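Local coordinates for protein ofchtiv-allosamidin (Ostrinia furnacalis, PDB 6JMB) that probably hydrolyses the beta-1,4 linkages of chitin as a group IV, family 18 insect chitinase, and binds the inhibitor allosamidin, at residues A[287-290]-A[291-294]; A[148-151]-A[152-156]; A[329-332]-A[333-337]; A[64-67]-A[68-71]; A[170-173]-A[174-178]. All coordinates share one frame; numbering follows the deposited sequence.

Contact 1: residues A[287-290]-A[291-294]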
loop_
_atom_site.group_PDB
_atom_site.type_symbol
_atom_site.label_atom_id
_atom_site.label_comp_id
_atom_site.label_asym_id
_atom_site.label_seq_id
_atom_site.Cartn_x
_atom_site.Cartn_y
_atom_site.Cartn_z
ATOM N N ASN A 287 -10.190 -11.096 -2.257
ATOM C CA ASN A 287 -10.985 -11.884 -3.197
ATOM C C ASN A 287 -10.844 -13.370 -2.910
ATOM O O ASN A 287 -11.839 -14.110 -2.898
ATOM C CB ASN A 287 -10.598 -11.565 -4.649
ATOM C CG ASN A 287 -9.149 -11.916 -4.982
ATOM O OD1 ASN A 287 -8.229 -11.678 -4.195
ATOM N ND2 ASN A 287 -8.942 -12.467 -6.180
ATOM N N GLU A 288 -9.623 -13.815 -2.633
ATOM C CA GLU A 288 -9.384 -15.228 -2.373
ATOM C C GLU A 288 -9.952 -15.640 -1.029
ATOM O O GLU A 288 -10.566 -16.706 -0.910
ATOM C CB GLU A 288 -7.884 -15.503 -2.419
ATOM C CG GLU A 288 -7.264 -15.259 -3.781
ATOM C CD GLU A 288 -5.760 -15.341 -3.759
ATOM O OE1 GLU A 288 -5.127 -14.675 -2.909
ATOM O OE2 GLU A 288 -5.200 -16.079 -4.598
ATOM N N PHE A 289 -9.775 -14.811 -0.002
ATOM C CA PHE A 289 -10.159 -15.256 1.329
ATOM C C PHE A 289 -11.657 -15.146 1.574
ATOM O O PHE A 289 -12.236 -16.008 2.248
ATOM C CB PHE A 289 -9.367 -14.551 2.429
ATOM C CG PHE A 289 -9.417 -15.294 3.731
ATOM C CD1 PHE A 289 -8.958 -16.603 3.790
ATOM C CD2 PHE A 289 -9.960 -14.719 4.869
ATOM C CE1 PHE A 289 -9.022 -17.328 4.969
ATOM C CE2 PHE A 289 -10.021 -15.434 6.067
ATOM C CZ PHE A 289 -9.549 -16.745 6.109
ATOM N N CYS A 290 -12.310 -14.109 1.043
ATOM C CA CYS A 290 -13.759 -14.056 1.178
ATOM C C CYS A 290 -14.406 -15.263 0.516
ATOM O O CYS A 290 -15.384 -15.817 1.033
ATOM C CB CYS A 290 -14.316 -12.728 0.648
ATOM S SG CYS A 290 -14.401 -12.468 -1.156
ATOM N N TYR A 291 -13.849 -15.714 -0.607
ATOM C CA TYR A 291 -14.386 -16.896 -1.266
ATOM C C TYR A 291 -14.156 -18.143 -0.423
ATOM O O TYR A 291 -15.066 -18.965 -0.259
ATOM C CB TYR A 291 -13.758 -17.046 -2.647
ATOM C CG TYR A 291 -14.355 -18.172 -3.448
ATOM C CD1 TYR A 291 -15.597 -18.037 -4.053
ATOM C CD2 TYR A 291 -13.680 -19.376 -3.587
ATOM C CE1 TYR A 291 -16.147 -19.078 -4.786
ATOM C CE2 TYR A 291 -14.220 -20.418 -4.312
ATOM C CZ TYR A 291 -15.449 -20.262 -4.907
ATOM O OH TYR A 291 -15.986 -21.301 -5.632
ATOM N N ILE A 292 -12.946 -18.294 0.119
ATOM C CA ILE A 292 -12.638 -19.417 1.006
ATOM C C ILE A 292 -13.621 -19.469 2.174
ATOM O O ILE A 292 -14.174 -20.532 2.498
ATOM C CB ILE A 292 -11.169 -19.333 1.468
ATOM C CG1 ILE A 292 -10.246 -19.834 0.351
ATOM C CG2 ILE A 292 -10.954 -20.121 2.755
ATOM C CD1 ILE A 292 -8.787 -19.443 0.513
ATOM N N LEU A 293 -13.876 -18.324 2.810
ATOM C CA LEU A 293 -14.800 -18.295 3.944
ATOM C C LEU A 293 -16.215 -18.653 3.509
ATOM O O LEU A 293 -16.935 -19.358 4.223
ATOM C CB LEU A 293 -14.792 -16.910 4.588
ATOM C CG LEU A 293 -13.522 -16.518 5.330
ATOM C CD1 LEU A 293 -13.666 -15.092 5.833
ATOM C CD2 LEU A 293 -13.262 -17.485 6.473
ATOM N N GLN A 294 -16.634 -18.160 2.346
ATOM C CA GLN A 294 -17.967 -18.460 1.838
ATOM C C GLN A 294 -18.138 -19.948 1.537
ATOM O O GLN A 294 -19.232 -20.493 1.717
ATOM C CB GLN A 294 -18.213 -17.621 0.590
ATOM C CG GLN A 294 -19.536 -17.841 -0.097
ATOM C CD GLN A 294 -19.656 -16.987 -1.334
ATOM O OE1 GLN A 294 -20.187 -15.882 -1.284
ATOM N NE2 GLN A 294 -19.134 -17.481 -2.449
#
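N287 begins a series of one-turn links by reaching Y291 on helix 286-295, the helix of the alpha+beta insertion domain that many family 18 chitinases carry between the seventh strand and the seventh helix of the TIM barrel. This first link is weak: Y291 N stands 3.4 Å from N287 O, and the tyrosine ring leads away from the preceding turn. E288 takes part through its backbone. I292 N donates to E288 O at 3.0 Å, and I292 CG1 lies 3.4 Å from E288 O, laying an aliphatic carbon against the carbonyl oxygen. The carboxylate of E288 turns elsewhere, OE1 to T278 OG1 and G285 N, OE2 to Y277 N, which ties the helix to the chain just before it. F289 carries most of the apolar contact. With CG set anti to the backbone N (chi1 -161°), its ring is swung toward the residues one turn on. L293 CG sits over one ring face, 4.1 Å from the F289 ring centroid and 24° off the normal, a CH-pi contact displaced toward the rim, while L293 CD1 reaches F289 CE2 at 3.7 Å. I292 CG2 comes in obliquely, 4.1 Å from F289 CE1. W299 and F321 meet the same ring edge-to-face, so it is buried among the hydrophobic side chains of the domain. C290 closes the walk: its SG, lodged between the backbone N and carbonyl carbon, forms the disulfide to C356, and Q294 N donates to C290 O at 3.0 Å.

Contact 2: residues A[148-151]-A[152-156]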
loop_
_atom_site.group_PDB
_atom_site.type_symbol
_atom_site.label_atom_id
_atom_site.label_comp_id
_atom_site.label_asym_id
_atom_site.label_seq_id
_atom_site.Cartn_x
_atom_site.Cartn_y
_atom_site.Cartn_z
ATOM N N LYS A 148 13.004 17.274 -3.511
ATOM C CA LYS A 148 13.101 18.690 -3.862
ATOM C C LYS A 148 13.423 18.868 -5.343
ATOM O O LYS A 148 12.804 19.685 -6.036
ATOM C CB LYS A 148 14.176 19.350 -3.001
ATOM C CG LYS A 148 14.438 20.806 -3.338
ATOM C CD LYS A 148 15.595 21.346 -2.511
ATOM C CE LYS A 148 15.845 22.816 -2.793
ATOM N NZ LYS A 148 17.127 23.282 -2.193
ATOM N N GLU A 149 14.391 18.099 -5.844
ATOM C CA GLU A 149 14.828 18.252 -7.228
ATOM C C GLU A 149 13.786 17.722 -8.207
ATOM O O GLU A 149 13.591 18.298 -9.287
ATOM C CB GLU A 149 16.196 17.595 -7.412
ATOM C CG GLU A 149 17.284 18.298 -6.589
ATOM C CD GLU A 149 18.648 17.649 -6.692
ATOM O OE1 GLU A 149 18.760 16.597 -7.346
ATOM O OE2 GLU A 149 19.617 18.193 -6.110
ATOM N N LEU A 150 13.096 16.637 -7.849
ATOM C CA LEU A 150 11.982 16.169 -8.671
ATOM C C LEU A 150 10.894 17.229 -8.763
ATOM O O LEU A 150 10.384 17.520 -9.852
ATOM C CB LEU A 150 11.407 14.873 -8.095
ATOM C CG LEU A 150 12.177 13.588 -8.404
ATOM C CD1 LEU A 150 11.861 12.510 -7.375
ATOM C CD2 LEU A 150 11.874 13.077 -9.817
ATOM N N ARG A 151 10.534 17.831 -7.627
ATOM C CA ARG A 151 9.498 18.857 -7.635
ATOM C C ARG A 151 9.886 20.026 -8.527
ATOM O O ARG A 151 9.065 20.509 -9.316
ATOM C CB ARG A 151 9.232 19.340 -6.209
ATOM C CG ARG A 151 8.399 20.616 -6.124
ATOM C CD ARG A 151 7.044 20.450 -6.793
ATOM N NE ARG A 151 6.274 19.381 -6.170
ATOM C CZ ARG A 151 5.093 18.953 -6.600
ATOM N NH1 ARG A 151 4.533 19.498 -7.675
ATOM N NH2 ARG A 151 4.472 17.975 -5.956
ATOM N N GLU A 152 11.135 20.485 -8.422
ATOM C CA GLU A 152 11.579 21.620 -9.226
ATOM C C GLU A 152 11.420 21.344 -10.716
ATOM O O GLU A 152 10.967 22.213 -11.472
ATOM C CB GLU A 152 13.027 21.957 -8.885
ATOM C CG GLU A 152 13.160 22.728 -7.581
ATOM C CD GLU A 152 14.590 22.835 -7.098
ATOM O OE1 GLU A 152 15.481 22.196 -7.699
ATOM O OE2 GLU A 152 14.821 23.565 -6.109
ATOM N N GLU A 153 11.758 20.133 -11.155
ATOM C CA GLU A 153 11.614 19.817 -12.571
ATOM C C GLU A 153 10.160 19.568 -12.945
ATOM O O GLU A 153 9.694 20.037 -13.993
ATOM C CB GLU A 153 12.456 18.594 -12.921
ATOM C CG GLU A 153 12.422 18.232 -14.395
ATOM C CD GLU A 153 13.085 19.278 -15.265
ATOM O OE1 GLU A 153 13.962 20.009 -14.757
ATOM O OE2 GLU A 153 12.731 19.364 -16.460
ATOM N N PHE A 154 9.429 18.831 -12.107
ATOM C CA PHE A 154 8.062 18.454 -12.457
ATOM C C PHE A 154 7.148 19.670 -12.554
ATOM O O PHE A 154 6.158 19.644 -13.295
ATOM C CB PHE A 154 7.504 17.469 -11.426
ATOM C CG PHE A 154 7.911 16.036 -11.651
ATOM C CD1 PHE A 154 9.038 15.712 -12.390
ATOM C CD2 PHE A 154 7.151 15.008 -11.113
ATOM C CE1 PHE A 154 9.407 14.382 -12.581
ATOM C CE2 PHE A 154 7.510 13.686 -11.304
ATOM C CZ PHE A 154 8.636 13.369 -12.036
ATOM N N ASP A 155 7.457 20.741 -11.817
ATOM C CA ASP A 155 6.621 21.935 -11.861
ATOM C C ASP A 155 6.628 22.599 -13.233
ATOM O O ASP A 155 5.689 23.335 -13.556
ATOM C CB ASP A 155 7.037 22.921 -10.768
ATOM C CG ASP A 155 6.355 22.640 -9.436
ATOM O OD1 ASP A 155 5.464 21.765 -9.383
ATOM O OD2 ASP A 155 6.708 23.308 -8.440
ATOM N N ASN A 156 7.655 22.353 -14.050
ATOM C CA ASN A 156 7.650 22.855 -15.421
ATOM C C ASN A 156 6.598 22.174 -16.285
ATOM O O ASN A 156 6.257 22.694 -17.352
ATOM C CB ASN A 156 9.027 22.673 -16.055
ATOM C CG ASN A 156 10.091 23.509 -15.377
ATOM O OD1 ASN A 156 9.897 24.701 -15.136
ATOM N ND2 ASN A 156 11.219 22.885 -15.052
#
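L150 O receives the shortest bond of this turn, from F154 N at 2.8 Å, with the donor nearly along the C=O axis. The F154 CB methylene lies against the same oxygen, and the two side chains run side by side, L150 CD2 touching F154 CE1 at 3.9 Å. Four residues apart and with like first torsions, they point the same way, both onto L121 of the neighbouring strand; I106 and I113 of helix 99-116 add to the same apolar layer. This is the inward stripe of helix 138-154, which links the parallel strands 120-124 and 160-165 in a beta-alpha-beta unit of the TIM barrel. Another flank of the helix is polar. R151, bent at chi2 and chi3 (59° and 60°), curls forward so that NH1 donates to D155 OD1 at 3.0 Å in a salt bridge. The carboxylate oxygen lies at the guanidinium edge, in its plane, and is met on its syn side but from somewhat out of the carboxylate plane, the two flat groups being turned 49° apart. R151 NE is bonded to Y184 O and NH2 pairs with D186, so each guanidinium nitrogen has its own acceptor. A methionine in its place would probably leave the carboxylates of D155 and D186 without their positive mate and Y184 O without this donor. On the exposed side, K148 CE lies 3.6 Å from E152 OE2, the charged atoms standing beyond salt-bridge distance.

Contact 3: residues A[329-332]-A[333-337]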
loop_
_atom_site.group_PDB
_atom_site.type_symbol
_atom_site.label_atom_id
_atom_site.label_comp_id
_atom_site.label_asym_id
_atom_site.label_seq_id
_atom_site.Cartn_x
_atom_site.Cartn_y
_atom_site.Cartn_z
ATOM N N ALA A 329 -14.792 1.094 9.425
ATOM C CA ALA A 329 -14.181 1.681 10.612
ATOM C C ALA A 329 -12.925 2.469 10.261
ATOM O O ALA A 329 -12.676 3.539 10.828
ATOM C CB ALA A 329 -13.877 0.593 11.650
ATOM N N LYS A 330 -12.123 1.955 9.329
ATOM C CA LYS A 330 -10.905 2.652 8.931
ATOM C C LYS A 330 -11.219 3.988 8.266
ATOM O O LYS A 330 -10.569 4.999 8.557
ATOM C CB LYS A 330 -10.091 1.761 7.990
ATOM C CG LYS A 330 -9.241 0.711 8.718
ATOM C CD LYS A 330 -8.702 -0.358 7.769
ATOM C CE LYS A 330 -7.654 -1.248 8.437
ATOM N NZ LYS A 330 -8.244 -2.134 9.491
ATOM N N VAL A 331 -12.209 4.017 7.371
ATOM C CA VAL A 331 -12.503 5.264 6.673
ATOM C C VAL A 331 -13.172 6.259 7.614
ATOM O O VAL A 331 -12.937 7.472 7.524
ATOM C CB VAL A 331 -13.313 5.000 5.391
ATOM C CG1 VAL A 331 -13.544 6.304 4.632
ATOM C CG2 VAL A 331 -12.575 4.008 4.504
ATOM N N GLU A 332 -13.991 5.766 8.546
ATOM C CA GLU A 332 -14.563 6.650 9.559
ATOM C C GLU A 332 -13.474 7.285 10.414
ATOM O O GLU A 332 -13.547 8.475 10.748
ATOM C CB GLU A 332 -15.587 5.889 10.408
ATOM C CG GLU A 332 -16.881 5.630 9.641
ATOM C CD GLU A 332 -17.845 4.706 10.353
ATOM O OE1 GLU A 332 -17.441 4.040 11.331
ATOM O OE2 GLU A 332 -19.015 4.641 9.919
ATOM N N TYR A 333 -12.444 6.511 10.761
ATOM C CA TYR A 333 -11.299 7.060 11.477
ATOM C C TYR A 333 -10.625 8.162 10.665
ATOM O O TYR A 333 -10.324 9.244 11.187
ATOM C CB TYR A 333 -10.313 5.932 11.808
ATOM C CG TYR A 333 -9.048 6.424 12.470
ATOM C CD1 TYR A 333 -7.954 6.819 11.711
ATOM C CD2 TYR A 333 -8.954 6.515 13.849
ATOM C CE1 TYR A 333 -6.801 7.291 12.305
ATOM C CE2 TYR A 333 -7.797 6.985 14.457
ATOM C CZ TYR A 333 -6.725 7.370 13.672
ATOM O OH TYR A 333 -5.574 7.851 14.254
ATOM N N ALA A 334 -10.373 7.901 9.378
ATOM C CA ALA A 334 -9.747 8.903 8.525
ATOM C C ALA A 334 -10.601 10.161 8.438
ATOM O O ALA A 334 -10.076 11.281 8.502
ATOM C CB ALA A 334 -9.500 8.316 7.133
ATOM N N ASN A 335 -11.921 9.998 8.296
ATOM C CA ASN A 335 -12.812 11.156 8.279
ATOM C C ASN A 335 -12.710 11.943 9.578
ATOM O O ASN A 335 -12.707 13.180 9.563
ATOM C CB ASN A 335 -14.258 10.698 8.072
ATOM C CG ASN A 335 -14.562 10.321 6.640
ATOM O OD1 ASN A 335 -13.826 10.679 5.722
ATOM N ND2 ASN A 335 -15.672 9.610 6.439
ATOM N N SER A 336 -12.621 11.243 10.713
ATOM C CA SER A 336 -12.617 11.926 12.005
ATOM C C SER A 336 -11.382 12.798 12.183
ATOM O O SER A 336 -11.425 13.788 12.921
ATOM C CB SER A 336 -12.761 10.917 13.147
ATOM O OG SER A 336 -11.566 10.180 13.341
ATOM N N PHE A 337 -10.279 12.467 11.517
ATOM C CA PHE A 337 -9.077 13.285 11.586
ATOM C C PHE A 337 -8.865 14.142 10.345
ATOM O O PHE A 337 -7.778 14.704 10.167
ATOM C CB PHE A 337 -7.856 12.421 11.907
ATOM C CG PHE A 337 -7.801 12.002 13.344
ATOM C CD1 PHE A 337 -7.352 12.888 14.310
ATOM C CD2 PHE A 337 -8.261 10.756 13.741
ATOM C CE1 PHE A 337 -7.323 12.528 15.642
ATOM C CE2 PHE A 337 -8.238 10.388 15.080
ATOM C CZ PHE A 337 -7.765 11.276 16.031
#
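Y333 N donates to A329 O at 3.0 Å, the first of four successive backbone bonds linking 329-332 to 333-336. Its side chain has CG anti to the backbone N (chi1 176°), which carries the ring away from the preceding turn; the phenol OH is bonded to N227 and Q231 of helix 226-235. CB of Y333 stays close to the helix and lies 3.4 Å from K330 O. A334 N then donates to that K330 O, while the lysine side chain leaves in another direction, its NZ held by a salt bridge to D322 and a bond to A207 O. This is helix 324-336, the seventh helix of the TIM barrel, which follows the insertion domain and leads into strand 341-345. It is flanked by helix 226-235 on the Y333 side, and by helix 362-373, where V331 meets V370 and L371. N335 N gives the shortest of the four bonds, 2.8 Å to V331 O. The side chain of N335 bends back beside its own backbone N, bringing CG to 3.4 Å from V331 O; its amide ND2 is used further off, on V370 O of helix 362-373 and S375 O just after it. S336 N donates to E332 O at 2.9 Å. The hydroxyl of S336, at chi1 73°, turns back along the helix, so that S336 OG donates to Y333 O at 2.7 Å. F337, where the backbone turns out of the helix, also gives its N to Y333 O, at 3.2 Å, and lays CD2 over one face of the Y333 ring, offset toward the rim.

Contact 4: residues A[64-67]-A[68-71]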
loop_
_atom_site.group_PDB
_atom_site.type_symbol
_atom_site.label_atom_id
_atom_site.label_comp_id
_atom_site.label_asym_id
_atom_site.label_seq_id
_atom_site.Cartn_x
_atom_site.Cartn_y
_atom_site.Cartn_z
ATOM N N LYS A 64 0.493 2.348 -21.591
ATOM C CA LYS A 64 -0.426 3.216 -22.315
ATOM C C LYS A 64 -1.878 2.787 -22.136
ATOM O O LYS A 64 -2.765 3.642 -22.072
ATOM C CB LYS A 64 -0.037 3.248 -23.793
ATOM C CG LYS A 64 -0.858 4.206 -24.639
ATOM C CD LYS A 64 -0.633 5.653 -24.224
ATOM C CE LYS A 64 -1.233 6.610 -25.243
ATOM N NZ LYS A 64 -1.430 7.973 -24.686
ATOM N N GLN A 65 -2.144 1.483 -22.038
ATOM C CA GLN A 65 -3.509 1.053 -21.750
ATOM C C GLN A 65 -3.961 1.596 -20.402
ATOM O O GLN A 65 -5.103 2.048 -20.251
ATOM C CB GLN A 65 -3.597 -0.468 -21.752
ATOM C CG GLN A 65 -3.506 -1.098 -23.125
ATOM C CD GLN A 65 -3.617 -2.604 -23.059
ATOM O OE1 GLN A 65 -2.797 -3.325 -23.628
ATOM N NE2 GLN A 65 -4.632 -3.091 -22.349
ATOM N N PHE A 66 -3.054 1.587 -19.422
ATOM C CA PHE A 66 -3.357 2.087 -18.086
ATOM C C PHE A 66 -3.664 3.577 -18.111
ATOM O O PHE A 66 -4.682 4.019 -17.567
ATOM C CB PHE A 66 -2.166 1.778 -17.175
ATOM C CG PHE A 66 -2.372 2.138 -15.726
ATOM C CD1 PHE A 66 -2.992 1.254 -14.853
ATOM C CD2 PHE A 66 -1.904 3.343 -15.231
ATOM C CE1 PHE A 66 -3.153 1.575 -13.512
ATOM C CE2 PHE A 66 -2.069 3.674 -13.891
ATOM C CZ PHE A 66 -2.689 2.784 -13.035
ATOM N N THR A 67 -2.795 4.381 -18.736
ATOM C CA THR A 67 -3.063 5.815 -18.764
ATOM C C THR A 67 -4.265 6.151 -19.634
ATOM O O THR A 67 -4.912 7.178 -19.405
ATOM C CB THR A 67 -1.827 6.618 -19.181
ATOM O OG1 THR A 67 -1.446 6.250 -20.512
ATOM C CG2 THR A 67 -0.668 6.351 -18.225
ATOM N N SER A 68 -4.606 5.281 -20.586
ATOM C CA SER A 68 -5.790 5.494 -21.410
ATOM C C SER A 68 -7.089 5.340 -20.635
ATOM O O SER A 68 -8.153 5.636 -21.193
ATOM C CB SER A 68 -5.778 4.560 -22.618
ATOM O OG SER A 68 -4.759 4.952 -23.524
ATOM N N LEU A 69 -7.040 4.883 -19.379
ATOM C CA LEU A 69 -8.235 4.929 -18.546
ATOM C C LEU A 69 -8.776 6.346 -18.408
ATOM O O LEU A 69 -9.961 6.517 -18.105
ATOM C CB LEU A 69 -7.942 4.334 -17.167
ATOM C CG LEU A 69 -7.664 2.829 -17.130
ATOM C CD1 LEU A 69 -7.042 2.435 -15.791
ATOM C CD2 LEU A 69 -8.937 2.028 -17.404
ATOM N N LYS A 70 -7.938 7.364 -18.633
ATOM C CA LYS A 70 -8.409 8.745 -18.625
ATOM C C LYS A 70 -9.370 9.038 -19.770
ATOM O O LYS A 70 -10.086 10.045 -19.718
ATOM C CB LYS A 70 -7.219 9.705 -18.655
ATOM C CG LYS A 70 -6.412 9.683 -17.372
ATOM C CD LYS A 70 -5.269 10.684 -17.420
ATOM C CE LYS A 70 -4.109 10.169 -18.258
ATOM N NZ LYS A 70 -2.963 11.116 -18.196
ATOM N N GLU A 71 -9.413 8.181 -20.792
ATOM C CA GLU A 71 -10.412 8.354 -21.841
ATOM C C GLU A 71 -11.812 8.049 -21.326
ATOM O O GLU A 71 -12.793 8.592 -21.846
ATOM C CB GLU A 71 -10.076 7.474 -23.044
ATOM C CG GLU A 71 -8.937 8.013 -23.891
ATOM C CD GLU A 71 -8.266 6.940 -24.723
ATOM O OE1 GLU A 71 -7.047 7.056 -24.977
ATOM O OE2 GLU A 71 -8.957 5.979 -25.124
HETATM O O HOH W 1 -2.847 7.440 -22.508
#
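S68 grips K64 O twice, through its backbone N and its hydroxyl. With OG beside its own backbone N (chi1 -70°), the side chain folds back over the end of helix 62-67, and S68 OG donates to K64 O at 2.8 Å. S68 N reaches K64 O at 2.9 Å from the opposite face of the carbonyl plane. K64 is bent at chi2 (65°), which curls its chain forward until NZ donates to a water at 2.7 Å. The water in turn donates to T67 OG1 at 2.7 Å and, longer, to S68 OG. T67 OG1 lies between its backbone N and carbonyl carbon (chi1 62°), and also bonds Y116 O. Beyond S68 the turns tighten to 3-10 type links: L69 N donates to F66 O and K70 N to T67 O at 3.1 Å, both from well above the carbonyl plane. K70, bent at chi3, carries CE past T67 O before NZ meets N117 O and D119. L69 CD1 comes obliquely to the F66 ring, 4.3 Å from F66 CD1, and Y38 meets that ring edge-to-face. Where regular bonding stops before TIM barrel strand 77-83, K64 O is thus doubly satisfied and water ties the K64 ammonium to the T67 hydroxyl.

Contact 5: residues A[170-173]-A[174-178]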
loop_
_atom_site.group_PDB
_atom_site.type_symbol
_atom_site.label_atom_id
_atom_site.label_comp_id
_atom_site.label_asym_id
_atom_site.label_seq_id
_atom_site.Cartn_x
_atom_site.Cartn_y
_atom_site.Cartn_z
ATOM N N GLU A 170 8.617 3.958 14.883
ATOM C CA GLU A 170 9.948 3.346 14.969
ATOM C C GLU A 170 10.522 3.050 13.595
ATOM O O GLU A 170 11.747 3.007 13.419
ATOM C CB GLU A 170 9.918 2.091 15.838
ATOM C CG GLU A 170 9.222 2.357 17.102
ATOM C CD GLU A 170 7.772 1.960 16.958
ATOM O OE1 GLU A 170 7.151 2.415 15.978
ATOM O OE2 GLU A 170 7.233 1.393 17.879
ATOM N N ALA A 171 9.652 2.843 12.610
ATOM C CA ALA A 171 10.118 2.707 11.233
ATOM C C ALA A 171 10.391 4.066 10.591
ATOM O O ALA A 171 11.437 4.265 9.956
ATOM C CB ALA A 171 9.099 1.925 10.398
ATOM N N ALA A 172 9.472 5.015 10.766
ATOM C CA ALA A 172 9.565 6.294 10.077
ATOM C C ALA A 172 10.806 7.075 10.491
ATOM O O ALA A 172 11.444 7.720 9.652
ATOM C CB ALA A 172 8.296 7.117 10.329
ATOM N N VAL A 173 11.174 7.032 11.774
ATOM C CA VAL A 173 12.321 7.813 12.226
ATOM C C VAL A 173 13.631 7.297 11.647
ATOM O O VAL A 173 14.634 8.022 11.648
ATOM C CB VAL A 173 12.410 7.925 13.760
ATOM C CG1 VAL A 173 11.143 8.555 14.325
ATOM C CG2 VAL A 173 12.701 6.562 14.376
ATOM N N GLN A 174 13.660 6.054 11.169
ATOM C CA GLN A 174 14.859 5.537 10.530
ATOM C C GLN A 174 15.065 6.089 9.132
ATOM O O GLN A 174 16.199 6.073 8.643
ATOM C CB GLN A 174 14.799 4.012 10.434
ATOM C CG GLN A 174 14.752 3.318 11.776
ATOM C CD GLN A 174 14.648 1.814 11.627
ATOM O OE1 GLN A 174 15.523 1.176 11.037
ATOM N NE2 GLN A 174 13.567 1.240 12.141
ATOM N N SER A 175 14.010 6.584 8.478
ATOM C CA SER A 175 14.066 6.845 7.047
ATOM C C SER A 175 13.804 8.287 6.639
ATOM O O SER A 175 14.271 8.690 5.570
ATOM C CB SER A 175 13.044 5.975 6.298
ATOM O OG SER A 175 13.369 4.595 6.387
ATOM N N TYR A 176 13.044 9.065 7.418
ATOM C CA TYR A 176 12.458 10.288 6.887
ATOM C C TYR A 176 12.626 11.470 7.820
ATOM O O TYR A 176 12.504 11.348 9.041
ATOM C CB TYR A 176 10.950 10.140 6.654
ATOM C CG TYR A 176 10.546 8.868 5.954
ATOM C CD1 TYR A 176 10.908 8.631 4.628
ATOM C CD2 TYR A 176 9.801 7.908 6.612
ATOM C CE1 TYR A 176 10.532 7.457 3.984
ATOM C CE2 TYR A 176 9.420 6.734 5.983
ATOM C CZ TYR A 176 9.791 6.512 4.675
ATOM O OH TYR A 176 9.411 5.345 4.060
ATOM N N ASP A 177 12.853 12.626 7.220
ATOM C CA ASP A 177 12.580 13.895 7.868
ATOM C C ASP A 177 11.203 14.339 7.388
ATOM O O ASP A 177 11.044 14.735 6.228
ATOM C CB ASP A 177 13.642 14.923 7.511
ATOM C CG ASP A 177 13.341 16.261 8.107
ATOM O OD1 ASP A 177 13.610 16.425 9.310
ATOM O OD2 ASP A 177 12.788 17.115 7.389
ATOM N N VAL A 178 10.201 14.234 8.268
ATOM C CA VAL A 178 8.808 14.389 7.830
ATOM C C VAL A 178 8.513 15.751 7.216
ATOM O O VAL A 178 7.898 15.795 6.136
ATOM C CB VAL A 178 7.838 13.986 8.959
ATOM C CG1 VAL A 178 6.394 14.266 8.554
ATOM C CG2 VAL A 178 8.017 12.513 9.323
HETATM O O HOH W 2 11.333 3.142 7.370
#
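E170 O is bonded by a side chain: Q174 NE2 donates to it at 2.8 Å, almost straight (173°), with the oxygen in the Q174 amide plane. With CG opposite the carbonyl carbon and beside the backbone N (chi1 -63°), the glutamine chain, extended beyond CG, runs back toward the preceding turn. An alanine here is likely to leave E170 O without this donor, since Q174 N bonds A171 O instead. Among backbone bonds, Q174 N to A171 O (3.1 Å) and S175 N to A172 O (3.0 Å) are 3-10 type links from above the carbonyl planes, whereas Y176 N lies almost straight out from the A172 carbonyl, though its N-H is bent off the line, giving that oxygen two donors. A water donates to both A171 O and S175 OG; P128 O also bonds S175 OG. A172 CB makes the apolar contact, 4.1 Å from Y176 CD2. S175 CB packs over the centre of one face of the Y176 ring, whose OH bonds S166 N. Helix 169-175 follows TIM barrel strand 160-165 and gives way to helix 178-184, N-capped by D177. Amide and water thus supplement the sparse bonding of this short helix at E170 O and A171 O.

Overall arrangement
Along the chain the order is contact 4, contact 2, contact 5, contact 1, contact 3, each on a separate helix or helix end of a family 18 chitinase, four on the TIM barrel and one on its insertion domain. None touches another; nearest atoms are about 10 Å apart for contacts 2 and 5 and about 31 Å for contacts 1 and 2. Contacts 2, 3 and 4 lie on elements packed around the barrel strands, with contact 5 between strand 160-165 and helix 178-184. Contact 1 lies across the chain's centre from contacts 2 and 5. Side chains of Y176, F66, K330 and E288 stand about 10 to 13 Å from the allosamizoline, so contacts 1, 3, 4 and 5 do not line its pocket directly.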